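PDB 4Y9V: particle-associated lyase from Acinetobacter bacteriophage AP22, which binds and probably cleaves the capsular polysaccharide of Acinetobacter baumannii as the phage's trimeric tailspike lyase. Local coordinates for residues E91-V99 with N207-Y215. Sequence-based numbering, arbitrary orientation. Where two conformers were deposited one is given.
Sequences EFTDDFEFV and NPINFKFNY. With EDO (1,2-ethanediol), chain E.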
loop_
_atom_site.group_PDB
_atom_site.type_symbol
_atom_site.label_atom_id
_atom_site.label_comp_id
_atom_site.label_asym_id
_atom_site.label_seq_id
_atom_site.Cartn_x
_atom_site.Cartn_y
_atom_site.Cartn_z
ATOM N N GLU A 91 -17.438 -17.642 -31.796
ATOM C CA GLU A 91 -16.035 -17.251 -31.889
ATOM C C GLU A 91 -15.957 -15.899 -32.555
ATOM O O GLU A 91 -16.150 -15.757 -33.755
ATOM C CB GLU A 91 -15.190 -18.296 -32.639
ATOM C CG GLU A 91 -15.175 -19.641 -31.917
ATOM C CD GLU A 91 -14.302 -20.682 -32.583
ATOM O OE1 GLU A 91 -13.126 -20.374 -32.793
ATOM O OE2 GLU A 91 -14.708 -21.836 -32.890
ATOM N N PHE A 92 -15.715 -14.871 -31.746
ATOM C CA PHE A 92 -15.533 -13.512 -32.239
ATOM C C PHE A 92 -14.059 -13.327 -32.581
ATOM O O PHE A 92 -13.200 -13.505 -31.735
ATOM C CB PHE A 92 -15.946 -12.488 -31.192
ATOM C CG PHE A 92 -17.374 -12.605 -30.698
ATOM C CD1 PHE A 92 -17.743 -13.467 -29.655
ATOM C CD2 PHE A 92 -18.374 -11.828 -31.291
ATOM C CE1 PHE A 92 -19.024 -13.558 -29.251
ATOM C CE2 PHE A 92 -19.683 -11.934 -30.865
ATOM C CZ PHE A 92 -20.004 -12.785 -29.832
ATOM N N THR A 93 -13.784 -12.942 -33.819
ATOM C CA THR A 93 -12.437 -12.691 -34.286
ATOM C C THR A 93 -12.243 -11.296 -34.859
ATOM O O THR A 93 -11.175 -11.018 -35.350
ATOM C CB THR A 93 -11.969 -13.754 -35.286
ATOM O OG1 THR A 93 -12.897 -13.752 -36.408
ATOM C CG2 THR A 93 -12.035 -15.142 -34.721
ATOM N N ASP A 94 -13.275 -10.492 -34.810
ATOM C CA ASP A 94 -13.241 -9.083 -35.149
ATOM C C ASP A 94 -13.850 -8.295 -33.999
ATOM O O ASP A 94 -14.643 -8.839 -33.199
ATOM C CB ASP A 94 -14.023 -8.758 -36.467
ATOM C CG ASP A 94 -13.119 -9.173 -37.631
ATOM O OD1 ASP A 94 -12.019 -8.558 -37.795
ATOM O OD2 ASP A 94 -13.425 -10.096 -38.351
ATOM N N ASP A 95 -13.518 -7.017 -33.905
ATOM C CA ASP A 95 -14.076 -6.136 -32.905
ATOM C C ASP A 95 -15.594 -6.262 -32.864
ATOM O O ASP A 95 -16.239 -6.341 -33.904
ATOM C CB ASP A 95 -13.703 -4.687 -33.166
ATOM C CG ASP A 95 -12.222 -4.431 -33.185
ATOM O OD1 ASP A 95 -11.435 -5.216 -32.645
ATOM O OD2 ASP A 95 -11.859 -3.331 -33.749
ATOM N N PHE A 96 -16.167 -6.236 -31.662
ATOM C CA PHE A 96 -17.599 -6.383 -31.475
ATOM C C PHE A 96 -17.964 -5.777 -30.142
ATOM O O PHE A 96 -17.228 -5.979 -29.185
ATOM C CB PHE A 96 -17.971 -7.881 -31.512
ATOM C CG PHE A 96 -19.449 -8.125 -31.637
ATOM C CD1 PHE A 96 -20.261 -8.248 -30.530
ATOM C CD2 PHE A 96 -20.006 -8.221 -32.899
ATOM C CE1 PHE A 96 -21.648 -8.478 -30.680
ATOM C CE2 PHE A 96 -21.352 -8.447 -33.032
ATOM C CZ PHE A 96 -22.184 -8.562 -31.948
ATOM N N GLU A 97 -19.108 -5.116 -30.072
ATOM C CA GLU A 97 -19.602 -4.524 -28.836
ATOM C C GLU A 97 -21.055 -4.919 -28.590
ATOM O O GLU A 97 -21.900 -4.694 -29.469
ATOM C CB GLU A 97 -19.486 -3.004 -28.885
ATOM C CG GLU A 97 -20.048 -2.322 -27.640
ATOM C CD GLU A 97 -19.842 -0.833 -27.537
ATOM O OE1 GLU A 97 -19.341 -0.217 -28.510
ATOM O OE2 GLU A 97 -20.172 -0.262 -26.454
ATOM N N PHE A 98 -21.325 -5.477 -27.422
ATOM C CA PHE A 98 -22.686 -5.669 -26.949
ATOM C C PHE A 98 -23.121 -4.489 -26.077
ATOM O O PHE A 98 -22.375 -4.028 -25.204
ATOM C CB PHE A 98 -22.798 -6.903 -26.029
ATOM C CG PHE A 98 -22.781 -8.220 -26.752
ATOM C CD1 PHE A 98 -23.978 -8.755 -27.263
ATOM C CD2 PHE A 98 -21.617 -8.989 -26.911
ATOM C CE1 PHE A 98 -23.995 -9.993 -27.857
ATOM C CE2 PHE A 98 -21.653 -10.230 -27.522
ATOM C CZ PHE A 98 -22.843 -10.738 -27.989
ATOM N N VAL A 99 -24.391 -4.088 -26.254
ATOM C CA VAL A 99 -25.094 -3.211 -25.334
ATOM C C VAL A 99 -26.338 -3.987 -24.895
ATOM O O VAL A 99 -27.363 -4.013 -25.575
ATOM C CB VAL A 99 -25.461 -1.852 -25.923
ATOM C CG1 VAL A 99 -26.054 -0.976 -24.823
ATOM C CG2 VAL A 99 -24.285 -1.193 -26.578
ATOM N N ASN A 207 -2.273 -9.273 -33.492
ATOM C CA ASN A 207 -3.336 -8.391 -33.998
ATOM C C ASN A 207 -4.461 -8.481 -32.978
ATOM O O ASN A 207 -5.161 -9.505 -32.957
ATOM C CB ASN A 207 -3.785 -8.918 -35.371
ATOM C CG ASN A 207 -4.826 -8.037 -36.023
ATOM O OD1 ASN A 207 -5.339 -7.170 -35.373
ATOM N ND2 ASN A 207 -5.112 -8.308 -37.300
ATOM N N PRO A 208 -4.589 -7.527 -32.076
ATOM C CA PRO A 208 -5.503 -7.665 -30.937
ATOM C C PRO A 208 -6.973 -7.486 -31.337
ATOM O O PRO A 208 -7.274 -6.790 -32.315
ATOM C CB PRO A 208 -5.051 -6.555 -30.002
ATOM C CG PRO A 208 -4.532 -5.465 -30.944
ATOM C CD PRO A 208 -3.828 -6.256 -32.002
ATOM N N ILE A 209 -7.849 -8.047 -30.516
ATOM C CA ILE A 209 -9.302 -7.837 -30.651
ATOM C C ILE A 209 -9.784 -6.840 -29.599
ATOM O O ILE A 209 -9.308 -6.827 -28.466
ATOM C CB ILE A 209 -10.065 -9.164 -30.516
ATOM C CG1 ILE A 209 -11.528 -8.998 -30.988
ATOM C CG2 ILE A 209 -10.010 -9.765 -29.099
ATOM C CD1 ILE A 209 -12.285 -10.318 -31.136
ATOM N N ASN A 210 -10.810 -6.041 -29.979
ATOM C CA ASN A 210 -11.499 -5.153 -29.056
ATOM C C ASN A 210 -12.970 -5.612 -28.916
ATOM O O ASN A 210 -13.842 -5.191 -29.683
ATOM C CB ASN A 210 -11.390 -3.688 -29.494
ATOM C CG ASN A 210 -11.816 -2.741 -28.382
ATOM O OD1 ASN A 210 -12.337 -3.170 -27.381
ATOM N ND2 ASN A 210 -11.591 -1.444 -28.558
ATOM N N PHE A 211 -13.196 -6.515 -27.979
ATOM C CA PHE A 211 -14.474 -7.124 -27.675
ATOM C C PHE A 211 -15.016 -6.473 -26.421
ATOM O O PHE A 211 -14.374 -6.552 -25.377
ATOM C CB PHE A 211 -14.292 -8.619 -27.478
ATOM C CG PHE A 211 -15.569 -9.337 -27.111
ATOM C CD1 PHE A 211 -16.470 -9.698 -28.085
ATOM C CD2 PHE A 211 -15.881 -9.658 -25.795
ATOM C CE1 PHE A 211 -17.667 -10.352 -27.786
ATOM C CE2 PHE A 211 -17.031 -10.323 -25.470
ATOM C CZ PHE A 211 -17.936 -10.670 -26.477
ATOM N N LYS A 212 -16.155 -5.797 -26.534
ATOM C CA LYS A 212 -16.706 -4.941 -25.471
ATOM C C LYS A 212 -18.100 -5.370 -25.092
ATOM O O LYS A 212 -18.885 -5.863 -25.917
ATOM C CB LYS A 212 -16.764 -3.455 -25.955
ATOM C CG LYS A 212 -15.373 -2.949 -26.313
ATOM C CD LYS A 212 -15.471 -1.479 -26.635
ATOM C CE LYS A 212 -15.785 -0.593 -25.426
ATOM N NZ LYS A 212 -15.648 0.870 -25.841
ATOM N N PHE A 213 -18.443 -5.095 -23.833
ATOM C CA PHE A 213 -19.803 -5.295 -23.360
ATOM C C PHE A 213 -19.990 -4.417 -22.128
ATOM O O PHE A 213 -19.092 -4.286 -21.295
ATOM C CB PHE A 213 -20.103 -6.761 -23.020
ATOM C CG PHE A 213 -19.088 -7.413 -22.098
ATOM C CD1 PHE A 213 -17.991 -8.033 -22.654
ATOM C CD2 PHE A 213 -19.228 -7.421 -20.731
ATOM C CE1 PHE A 213 -17.036 -8.639 -21.872
ATOM C CE2 PHE A 213 -18.276 -8.026 -19.928
ATOM C CZ PHE A 213 -17.159 -8.613 -20.492
ATOM N N ASN A 214 -21.187 -3.857 -21.983
ATOM C CA ASN A 214 -21.577 -3.192 -20.761
ATOM C C ASN A 214 -21.911 -4.195 -19.656
ATOM O O ASN A 214 -21.652 -3.959 -18.462
ATOM C CB ASN A 214 -22.762 -2.255 -20.987
ATOM C CG ASN A 214 -24.008 -2.966 -21.447
ATOM O OD1 ASN A 214 -23.952 -3.909 -22.227
ATOM N ND2 ASN A 214 -25.178 -2.566 -20.960
ATOM N N TYR A 215 -22.521 -5.302 -20.046
ATOM C CA TYR A 215 -23.166 -6.270 -19.162
ATOM C C TYR A 215 -23.202 -7.572 -19.936
ATOM O O TYR A 215 -23.692 -7.581 -21.072
ATOM C CB TYR A 215 -24.581 -5.794 -18.884
ATOM C CG TYR A 215 -25.485 -6.697 -18.087
ATOM C CD1 TYR A 215 -26.230 -7.693 -18.684
ATOM C CD2 TYR A 215 -25.614 -6.513 -16.715
ATOM C CE1 TYR A 215 -27.060 -8.511 -17.947
ATOM C CE2 TYR A 215 -26.462 -7.304 -15.972
ATOM C CZ TYR A 215 -27.197 -8.306 -16.584
ATOM O OH TYR A 215 -28.127 -9.074 -15.919
HETATM C C1 EDO E . -11.059 -6.844 -24.991
HETATM O O1 EDO E . -11.079 -7.414 -26.293
HETATM C C2 EDO E . -11.185 -5.345 -25.122
HETATM O O2 EDO E . -10.008 -4.875 -25.776
HETATM O O HOH W 1 -8.721 -4.437 -32.452
HETATM O O HOH W 2 -8.943 -4.832 -33.406
HETATM O O HOH W 3 -16.708 1.709 -28.401
HETATM O O HOH W 4 -18.325 1.653 -25.816
#
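F211 drives the edge of its ring into F92: CE1 stands 3.5 Å above the F92 plane, over the ring centre, in an edge-to-face pair with planes 50° apart. The F211 CG lies opposite the backbone N (chi1 178°), which places the ring against F92 and lets CZ meet the edge of F98 at CE2, 3.9 Å away. F96 completes this tight inner side, setting CE1 over the centre of one face of F98, while I209 CD1 tucks against F92 O at 3.4 Å. Strands 96-99 and 211-213, which carry F96, F98 and F211, run nearly parallel; F96 O receives K212 N almost straight (2.9 Å, 166°), and F98 N bonds K212 O. D95 OD1 extends the pairing into the loop, taking N210 N at 2.9 Å from above the carboxylate plane. The other side is looser and wet: E97 and K212 touch through CG and CB (3.9 Å), yet their charged ends stay 4.7 Å apart from OE1 to NZ, with water bridging E97 OE2 to NZ. T102 of a second subunit packs against both residues. Parallel strands paired side by side, alternate side chains turned in and out, are the hallmark of the pectin lyase-like right-handed beta-helix.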